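Local coordinates for transcription termination factor FttA (Pyrococcus horikoshii, PDB 3AF6), which probably terminates transcription by cleaving nascent RNA at the exit channel of RNA polymerase, as a zinc-dependent endonuclease and 5'-3' exonuclease, at residues I189-L194 and H360-T365; A251-H256 and V351-G356; R329-S332 and R336-L339. One frame throughout, in Å; residues are numbered along the deposited sequence.

Contact 1: I189-L194 and H360-T365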
loop_
_atom_site.group_PDB
_atom_site.type_symbol
_atom_site.label_atom_id
_atom_site.label_comp_id
_atom_site.label_asym_id
_atom_site.label_seq_id
_atom_site.Cartn_x
_atom_site.Cartn_y
_atom_site.Cartn_z
ATOM N N ILE A 189 -26.861 4.292 -6.243
ATOM C CA ILE A 189 -25.431 4.289 -5.963
ATOM C C ILE A 189 -24.905 5.706 -6.161
ATOM O O ILE A 189 -25.169 6.313 -7.190
ATOM C CB ILE A 189 -24.686 3.347 -6.953
ATOM C CG1 ILE A 189 -25.255 1.929 -6.871
ATOM C CG2 ILE A 189 -23.191 3.345 -6.652
ATOM C CD1 ILE A 189 -24.918 1.076 -8.069
ATOM N N ARG A 190 -24.165 6.235 -5.190
ATOM C CA ARG A 190 -23.623 7.594 -5.316
ATOM C C ARG A 190 -22.191 7.642 -4.787
ATOM O O ARG A 190 -21.832 6.879 -3.885
ATOM C CB ARG A 190 -24.442 8.596 -4.486
ATOM C CG ARG A 190 -25.904 8.278 -4.301
ATOM C CD ARG A 190 -26.393 8.784 -2.936
ATOM N NE ARG A 190 -26.579 10.227 -2.889
ATOM C CZ ARG A 190 -26.687 10.938 -1.769
ATOM N NH1 ARG A 190 -26.623 10.350 -0.578
ATOM N NH2 ARG A 190 -26.874 12.248 -1.850
ATOM N N ILE A 191 -21.369 8.525 -5.335
ATOM C CA ILE A 191 -20.018 8.644 -4.811
ATOM C C ILE A 191 -19.770 10.095 -4.425
ATOM O O ILE A 191 -20.068 11.026 -5.187
ATOM C CB ILE A 191 -18.922 8.161 -5.808
ATOM C CG1 ILE A 191 -18.976 8.957 -7.106
ATOM C CG2 ILE A 191 -19.082 6.678 -6.072
ATOM C CD1 ILE A 191 -17.851 8.578 -8.091
ATOM N N THR A 192 -19.227 10.284 -3.231
ATOM C CA THR A 192 -18.962 11.614 -2.741
ATOM C C THR A 192 -17.494 11.817 -2.448
ATOM O O THR A 192 -16.864 10.974 -1.811
ATOM C CB THR A 192 -19.760 11.862 -1.466
ATOM O OG1 THR A 192 -21.141 11.656 -1.751
ATOM C CG2 THR A 192 -19.554 13.281 -0.960
ATOM N N GLY A 193 -16.944 12.932 -2.913
ATOM C CA GLY A 193 -15.544 13.210 -2.650
ATOM C C GLY A 193 -15.385 13.917 -1.309
ATOM O O GLY A 193 -15.924 15.012 -1.085
ATOM N N LEU A 194 -14.655 13.291 -0.397
ATOM C CA LEU A 194 -14.429 13.893 0.906
ATOM C C LEU A 194 -13.074 14.596 0.894
ATOM O O LEU A 194 -12.733 15.344 1.820
ATOM C CB LEU A 194 -14.483 12.817 1.993
ATOM C CG LEU A 194 -15.890 12.223 2.125
ATOM C CD1 LEU A 194 -15.919 11.130 3.186
ATOM C CD2 LEU A 194 -16.863 13.345 2.482
ATOM N N HIS A 360 -23.929 -2.297 -11.390
ATOM C CA HIS A 360 -22.988 -1.256 -11.798
ATOM C C HIS A 360 -21.582 -1.578 -11.309
ATOM O O HIS A 360 -21.406 -2.196 -10.253
ATOM C CB HIS A 360 -23.420 0.088 -11.215
ATOM C CG HIS A 360 -22.748 1.270 -11.841
ATOM N ND1 HIS A 360 -23.291 1.957 -12.905
ATOM C CD2 HIS A 360 -21.586 1.895 -11.546
ATOM C CE1 HIS A 360 -22.494 2.954 -13.238
ATOM N NE2 HIS A 360 -21.453 2.940 -12.429
ATOM N N ASN A 361 -20.576 -1.151 -12.067
ATOM C CA ASN A 361 -19.200 -1.411 -11.675
ATOM C C ASN A 361 -18.331 -0.172 -11.727
ATOM O O ASN A 361 -18.288 0.533 -12.739
ATOM C CB ASN A 361 -18.600 -2.509 -12.550
ATOM C CG ASN A 361 -19.381 -3.784 -12.465
ATOM O OD1 ASN A 361 -20.483 -3.884 -13.015
ATOM N ND2 ASN A 361 -18.841 -4.766 -11.750
ATOM N N ILE A 362 -17.635 0.080 -10.621
ATOM C CA ILE A 362 -16.750 1.226 -10.509
ATOM C C ILE A 362 -15.315 0.745 -10.382
ATOM O O ILE A 362 -15.050 -0.285 -9.765
ATOM C CB ILE A 362 -17.073 2.065 -9.241
ATOM C CG1 ILE A 362 -18.556 2.447 -9.217
ATOM C CG2 ILE A 362 -16.222 3.327 -9.215
ATOM C CD1 ILE A 362 -19.014 3.038 -7.884
ATOM N N ALA A 363 -14.395 1.487 -10.982
ATOM C CA ALA A 363 -12.977 1.177 -10.881
ATOM C C ALA A 363 -12.309 2.479 -10.462
ATOM O O ALA A 363 -12.393 3.491 -11.174
ATOM C CB ALA A 363 -12.421 0.703 -12.217
ATOM N N ILE A 364 -11.684 2.458 -9.290
ATOM C CA ILE A 364 -11.005 3.622 -8.756
ATOM C C ILE A 364 -9.519 3.343 -8.899
ATOM O O ILE A 364 -8.959 2.393 -8.339
ATOM C CB ILE A 364 -11.385 3.848 -7.274
ATOM C CG1 ILE A 364 -12.907 3.888 -7.142
ATOM C CG2 ILE A 364 -10.784 5.150 -6.760
ATOM C CD1 ILE A 364 -13.411 3.443 -5.787
ATOM N N THR A 365 -8.887 4.204 -9.665
ATOM C CA THR A 365 -7.492 4.095 -9.992
ATOM C C THR A 365 -6.416 4.358 -8.934
ATOM O O THR A 365 -5.362 3.714 -8.950
ATOM C CB THR A 365 -7.250 4.978 -11.194
ATOM O OG1 THR A 365 -6.742 4.179 -12.256
ATOM C CG2 THR A 365 -6.313 6.081 -10.875
#
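Ile189 lies against the root of His360: its CD1 methyl is 3.6 Å from His360 CB, rather than on the ring. The long branch gets there because CG1 stands opposite the carbonyl carbon (chi1 -57°) and CD1 continues outward. The two side chains meet slantwise, with the methyl oblique to the imidazole. That ring is held at its far end by a hydrogen bond between His360 NE2 and Thr388 OG1, so the histidine offers carbon to Ile189 and nitrogen to the neighbouring strand.

Two residues further along each strand, Ile191 and Ile362 point past each other in opposite directions, and Ile191 CG2 comes to 4.1 Å from Ile362 CD1. The same CD1 lies more loosely against Ile189 CG2, at 4.4 Å, so one methyl of Ile362 touches both Ile189 and Ile191. Branched aliphatic residues suit these buried sites, where no hydrogen bond crosses. Ile355, Leu650 and Val390 extend the apolar layer.

The strand axes are 10.1 Å apart and nearly parallel, at 18°: two strands from different sheets, packed face to face in the β-sandwich of the αββα metallo-β-lactamase fold.

Contact 2: A251-H256 and V351-G356. With ZN (zinc ion), chain I.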
loop_
_atom_site.group_PDB
_atom_site.type_symbol
_atom_site.label_atom_id
_atom_site.label_comp_id
_atom_site.label_asym_id
_atom_site.label_seq_id
_atom_site.Cartn_x
_atom_site.Cartn_y
_atom_site.Cartn_z
ATOM N N ALA A 251 -16.812 -0.742 5.252
ATOM C CA ALA A 251 -15.396 -0.966 5.058
ATOM C C ALA A 251 -14.624 0.208 4.500
ATOM O O ALA A 251 -15.190 1.127 3.916
ATOM C CB ALA A 251 -15.206 -2.161 4.138
ATOM N N ILE A 252 -13.310 0.150 4.692
ATOM C CA ILE A 252 -12.391 1.147 4.163
ATOM C C ILE A 252 -11.432 0.364 3.254
ATOM O O ILE A 252 -11.043 -0.755 3.571
ATOM C CB ILE A 252 -11.585 1.843 5.283
ATOM C CG1 ILE A 252 -12.533 2.618 6.207
ATOM C CG2 ILE A 252 -10.569 2.794 4.668
ATOM C CD1 ILE A 252 -11.852 3.305 7.398
ATOM N N ILE A 253 -11.074 0.930 2.113
ATOM C CA ILE A 253 -10.156 0.256 1.208
ATOM C C ILE A 253 -9.012 1.216 0.928
ATOM O O ILE A 253 -9.246 2.413 0.751
ATOM C CB ILE A 253 -10.844 -0.090 -0.130
ATOM C CG1 ILE A 253 -12.175 -0.787 0.144
ATOM C CG2 ILE A 253 -9.938 -0.979 -0.971
ATOM C CD1 ILE A 253 -12.980 -1.073 -1.092
ATOM N N ILE A 254 -7.784 0.711 0.882
ATOM C CA ILE A 254 -6.654 1.582 0.604
ATOM C C ILE A 254 -5.946 1.198 -0.696
ATOM O O ILE A 254 -5.516 0.057 -0.851
ATOM C CB ILE A 254 -5.645 1.551 1.768
ATOM C CG1 ILE A 254 -6.362 1.896 3.087
ATOM C CG2 ILE A 254 -4.499 2.515 1.489
ATOM C CD1 ILE A 254 -7.142 3.231 3.090
ATOM N N THR A 255 -5.824 2.151 -1.625
ATOM C CA THR A 255 -5.163 1.906 -2.909
ATOM C C THR A 255 -3.662 1.647 -2.734
ATOM O O THR A 255 -3.105 0.731 -3.357
ATOM C CB THR A 255 -5.329 3.099 -3.877
ATOM O OG1 THR A 255 -4.673 4.253 -3.342
ATOM C CG2 THR A 255 -6.790 3.408 -4.089
ATOM N N HIS A 256 -3.002 2.476 -1.924
ATOM C CA HIS A 256 -1.583 2.295 -1.663
ATOM C C HIS A 256 -1.110 2.982 -0.392
ATOM O O HIS A 256 -1.806 3.817 0.180
ATOM C CB HIS A 256 -0.725 2.696 -2.860
ATOM C CG HIS A 256 -0.679 4.165 -3.138
ATOM N ND1 HIS A 256 -1.691 4.832 -3.798
ATOM C CD2 HIS A 256 0.299 5.079 -2.929
ATOM C CE1 HIS A 256 -1.332 6.089 -3.994
ATOM N NE2 HIS A 256 -0.129 6.263 -3.477
ATOM N N VAL A 351 -8.784 -0.122 -7.327
ATOM C CA VAL A 351 -9.890 -0.746 -6.610
ATOM C C VAL A 351 -11.097 -0.906 -7.511
ATOM O O VAL A 351 -11.556 0.058 -8.113
ATOM C CB VAL A 351 -10.282 0.081 -5.380
ATOM C CG1 VAL A 351 -11.544 -0.479 -4.752
ATOM C CG2 VAL A 351 -9.145 0.064 -4.377
ATOM N N HIS A 352 -11.610 -2.127 -7.608
ATOM C CA HIS A 352 -12.767 -2.401 -8.456
ATOM C C HIS A 352 -13.963 -2.815 -7.616
ATOM O O HIS A 352 -13.893 -3.758 -6.826
ATOM C CB HIS A 352 -12.436 -3.500 -9.478
ATOM C CG HIS A 352 -13.563 -3.822 -10.413
ATOM N ND1 HIS A 352 -14.624 -4.633 -10.056
ATOM C CD2 HIS A 352 -13.817 -3.405 -11.676
ATOM C CE1 HIS A 352 -15.483 -4.695 -11.057
ATOM N NE2 HIS A 352 -15.018 -3.959 -12.052
ATOM N N LEU A 353 -15.067 -2.102 -7.783
ATOM C CA LEU A 353 -16.253 -2.430 -7.020
ATOM C C LEU A 353 -17.378 -2.912 -7.915
ATOM O O LEU A 353 -17.848 -2.203 -8.811
ATOM C CB LEU A 353 -16.719 -1.229 -6.186
ATOM C CG LEU A 353 -15.763 -0.745 -5.095
ATOM C CD1 LEU A 353 -16.445 0.343 -4.269
ATOM C CD2 LEU A 353 -15.361 -1.915 -4.194
ATOM N N HIS A 354 -17.773 -4.150 -7.665
ATOM C CA HIS A 354 -18.860 -4.792 -8.375
ATOM C C HIS A 354 -20.056 -4.581 -7.442
ATOM O O HIS A 354 -20.150 -5.234 -6.401
ATOM C CB HIS A 354 -18.525 -6.280 -8.545
ATOM C CG HIS A 354 -19.665 -7.109 -9.039
ATOM N ND1 HIS A 354 -20.320 -6.847 -10.221
ATOM C CD2 HIS A 354 -20.277 -8.189 -8.501
ATOM C CE1 HIS A 354 -21.286 -7.731 -10.390
ATOM N NE2 HIS A 354 -21.281 -8.557 -9.362
ATOM N N ILE A 355 -20.941 -3.649 -7.802
ATOM C CA ILE A 355 -22.111 -3.325 -6.980
ATOM C C ILE A 355 -23.395 -3.969 -7.494
ATOM O O ILE A 355 -23.693 -3.913 -8.688
ATOM C CB ILE A 355 -22.319 -1.805 -6.889
ATOM C CG1 ILE A 355 -21.035 -1.144 -6.398
ATOM C CG2 ILE A 355 -23.457 -1.493 -5.928
ATOM C CD1 ILE A 355 -21.085 0.369 -6.391
ATOM N N GLY A 356 -24.167 -4.551 -6.576
ATOM C CA GLY A 356 -25.386 -5.243 -6.961
ATOM C C GLY A 356 -24.863 -6.517 -7.596
ATOM O O GLY A 356 -23.665 -6.813 -7.473
HETATM ZN ZN ZN I . 1.423 7.726 -4.178
#
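Ile253 and Val351 pack between the two sheets of the metallo-β-lactamase sandwich, where strand 251-253 runs out toward the zinc-binding loop. This is the tight part of the contact. Ile253 CG2 touches Val351 CG2 at 3.6 Å, and its other branch extends so that CD1 meets Val351 CG1 at 4.0 Å. The valine thus presents both methyls to one isoleucine, the side chains meeting at a slant. With Val351 CG1 opposite the backbone N (chi1 173°), its two methyls are spread along the face turned to the other sheet. β-Branched residues suit such positions, since they favour extended backbone and fill the space close to it; Leu337 packs against both.

The contact is thinner at its two ends, each buried but resting on a single pair of methyls. At one, Leu353 CD2 slides by Ile253 CD1 at 4.0 Å. At the other, Thr255 CG2 crosses Val351 CG2 at about a right angle, 4.1 Å away. Threonine serves two purposes here: the methyl completes the apolar layer, while its hydroxyl faces the metal site. His256, the first histidine of the HxHxDH motif, binds one zinc ion with His258 and His344, in a site that Asp367 completes. Its ND1 donates a bent bond to Thr255 OG1 at 3.1 Å, with the acceptor 29° out of the ring plane, while its NE2 coordinates the zinc ion at 2.2 Å.

Contact 3: R329-S332 and R336-L339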
loop_
_atom_site.group_PDB
_atom_site.type_symbol
_atom_site.label_atom_id
_atom_site.label_comp_id
_atom_site.label_asym_id
_atom_site.label_seq_id
_atom_site.Cartn_x
_atom_site.Cartn_y
_atom_site.Cartn_z
ATOM N N ARG A 329 -13.870 -10.707 -3.382
ATOM C CA ARG A 329 -14.469 -10.989 -2.077
ATOM C C ARG A 329 -15.679 -10.123 -1.772
ATOM O O ARG A 329 -15.670 -8.928 -2.039
ATOM C CB ARG A 329 -13.447 -10.793 -0.952
ATOM C CG ARG A 329 -12.207 -11.667 -1.042
ATOM C CD ARG A 329 -12.445 -13.087 -0.545
ATOM N NE ARG A 329 -11.220 -13.881 -0.636
ATOM C CZ ARG A 329 -10.796 -14.481 -1.746
ATOM N NH1 ARG A 329 -11.504 -14.395 -2.866
ATOM N NH2 ARG A 329 -9.646 -15.146 -1.746
ATOM N N ASP A 330 -16.723 -10.733 -1.217
ATOM C CA ASP A 330 -17.925 -9.999 -0.827
ATOM C C ASP A 330 -17.577 -9.188 0.433
ATOM O O ASP A 330 -17.150 -9.757 1.447
ATOM C CB ASP A 330 -19.072 -10.964 -0.486
ATOM C CG ASP A 330 -19.592 -11.727 -1.697
ATOM O OD1 ASP A 330 -20.654 -12.372 -1.574
ATOM O OD2 ASP A 330 -18.952 -11.695 -2.769
ATOM N N ILE A 331 -17.742 -7.870 0.384
ATOM C CA ILE A 331 -17.443 -7.076 1.563
ATOM C C ILE A 331 -18.696 -6.440 2.154
ATOM O O ILE A 331 -18.635 -5.770 3.184
ATOM C CB ILE A 331 -16.389 -5.984 1.275
ATOM C CG1 ILE A 331 -16.895 -4.993 0.225
ATOM C CG2 ILE A 331 -15.086 -6.634 0.828
ATOM C CD1 ILE A 331 -15.915 -3.848 -0.001
ATOM N N SER A 332 -19.833 -6.677 1.504
ATOM C CA SER A 332 -21.121 -6.154 1.949
ATOM C C SER A 332 -22.211 -6.849 1.141
ATOM O O SER A 332 -21.936 -7.436 0.100
ATOM C CB SER A 332 -21.207 -4.636 1.723
ATOM O OG SER A 332 -21.954 -4.335 0.554
ATOM N N ARG A 336 -18.954 -6.081 -4.102
ATOM C CA ARG A 336 -17.910 -7.094 -4.199
ATOM C C ARG A 336 -16.604 -6.441 -4.625
ATOM O O ARG A 336 -16.541 -5.724 -5.630
ATOM C CB ARG A 336 -18.299 -8.176 -5.197
ATOM C CG ARG A 336 -18.528 -9.527 -4.560
ATOM C CD ARG A 336 -18.509 -10.596 -5.615
ATOM N NE ARG A 336 -19.687 -10.519 -6.467
ATOM C CZ ARG A 336 -20.904 -10.869 -6.073
ATOM N NH1 ARG A 336 -21.090 -11.321 -4.842
ATOM N NH2 ARG A 336 -21.930 -10.767 -6.904
ATOM N N LEU A 337 -15.556 -6.709 -3.856
ATOM C CA LEU A 337 -14.243 -6.127 -4.097
ATOM C C LEU A 337 -13.211 -7.017 -4.760
ATOM O O LEU A 337 -13.135 -8.217 -4.508
ATOM C CB LEU A 337 -13.654 -5.625 -2.773
ATOM C CG LEU A 337 -12.215 -5.099 -2.793
ATOM C CD1 LEU A 337 -12.152 -3.741 -3.493
ATOM C CD2 LEU A 337 -11.711 -4.976 -1.359
ATOM N N THR A 338 -12.411 -6.394 -5.610
ATOM C CA THR A 338 -11.318 -7.053 -6.292
ATOM C C THR A 338 -10.282 -5.953 -6.461
ATOM O O THR A 338 -10.623 -4.843 -6.865
ATOM C CB THR A 338 -11.691 -7.566 -7.706
ATOM O OG1 THR A 338 -12.834 -8.420 -7.634
ATOM C CG2 THR A 338 -10.523 -8.363 -8.292
ATOM N N LEU A 339 -9.031 -6.256 -6.134
ATOM C CA LEU A 339 -7.945 -5.295 -6.277
ATOM C C LEU A 339 -7.075 -5.735 -7.452
ATOM O O LEU A 339 -6.876 -6.934 -7.677
ATOM C CB LEU A 339 -7.099 -5.251 -5.006
ATOM C CG LEU A 339 -7.776 -4.822 -3.707
ATOM C CD1 LEU A 339 -6.743 -4.887 -2.575
ATOM C CD2 LEU A 339 -8.348 -3.416 -3.852
#
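Arg329 and Leu337 form the hydrogen-bonded pair of an antiparallel hairpin, and two backbone bonds join it. Arg329 N donates to Leu337 O at 2.8 Å, in the carbonyl plane; Leu337 N returns the bond to Arg329 O at 2.9 Å. Both are fairly straight. The adjoining Asp330 and Arg336 make a non-hydrogen-bonded pair. Beyond it the pairing is interrupted by a classic β bulge, in which Ile331 and Ser332 both face Ile335. The short segments are well twisted, their directions 129° apart.

Apolar packing gathers on the face that carries Leu337. Ile331 CD1 lies 4.0 Å from Leu337 CB, the two side chains meeting at a slant. Beyond it the leucine reaches Tyr279 of strand 278-280, in the facing sheet; leucine, branched only at CG, can spread its methyls over several neighbours. Arg329, on this same face, has its charge paired with Glu327.

The face of Asp330 and Arg336 carries a salt bridge. The two side chains lie side by side and point the same way, and the arginine chain bends at chi3 (-70°) to bring its guanidinium beside the carboxylate. Asp330 OD2 approaches the guanidinium edge, 3.0 Å from Arg336 NH1; the exact place of OD2 is doubtful, so its detailed geometry deserves little weight. Arg336 NH1 also pairs with Glu183, its NE hydrogen-bonds a modified group of a separate bound chain, and Asp330 N also hydrogen-bonds such a group.

Several partners thus share one buried arginine. Such a network would probably offset the cost of burying its charge and hold the guanidinium in place, while the backbone bonds and the leucine fix the hairpin itself.

Overall arrangement
All three contacts are buried in the metallo-β-lactamase domain and differ mainly in whether they join sheets or strands. Contacts 1 and 2 bridge the two sheets through side chains alone; contact 3 lies within the second sheet, at its edge, and adds backbone bonds and charge. Strands 335-341, 349-355 and 360-364 are successive neighbours, so the second segments of all three contacts are linked by probable backbone hydrogen bonds, such as Ile362 O with Leu353 N and His354 O with Arg336 N. Along the chain contact 3 nests inside contact 2, and contact 2 inside contact 1. Of the three, contact 2 alone includes a zinc ligand.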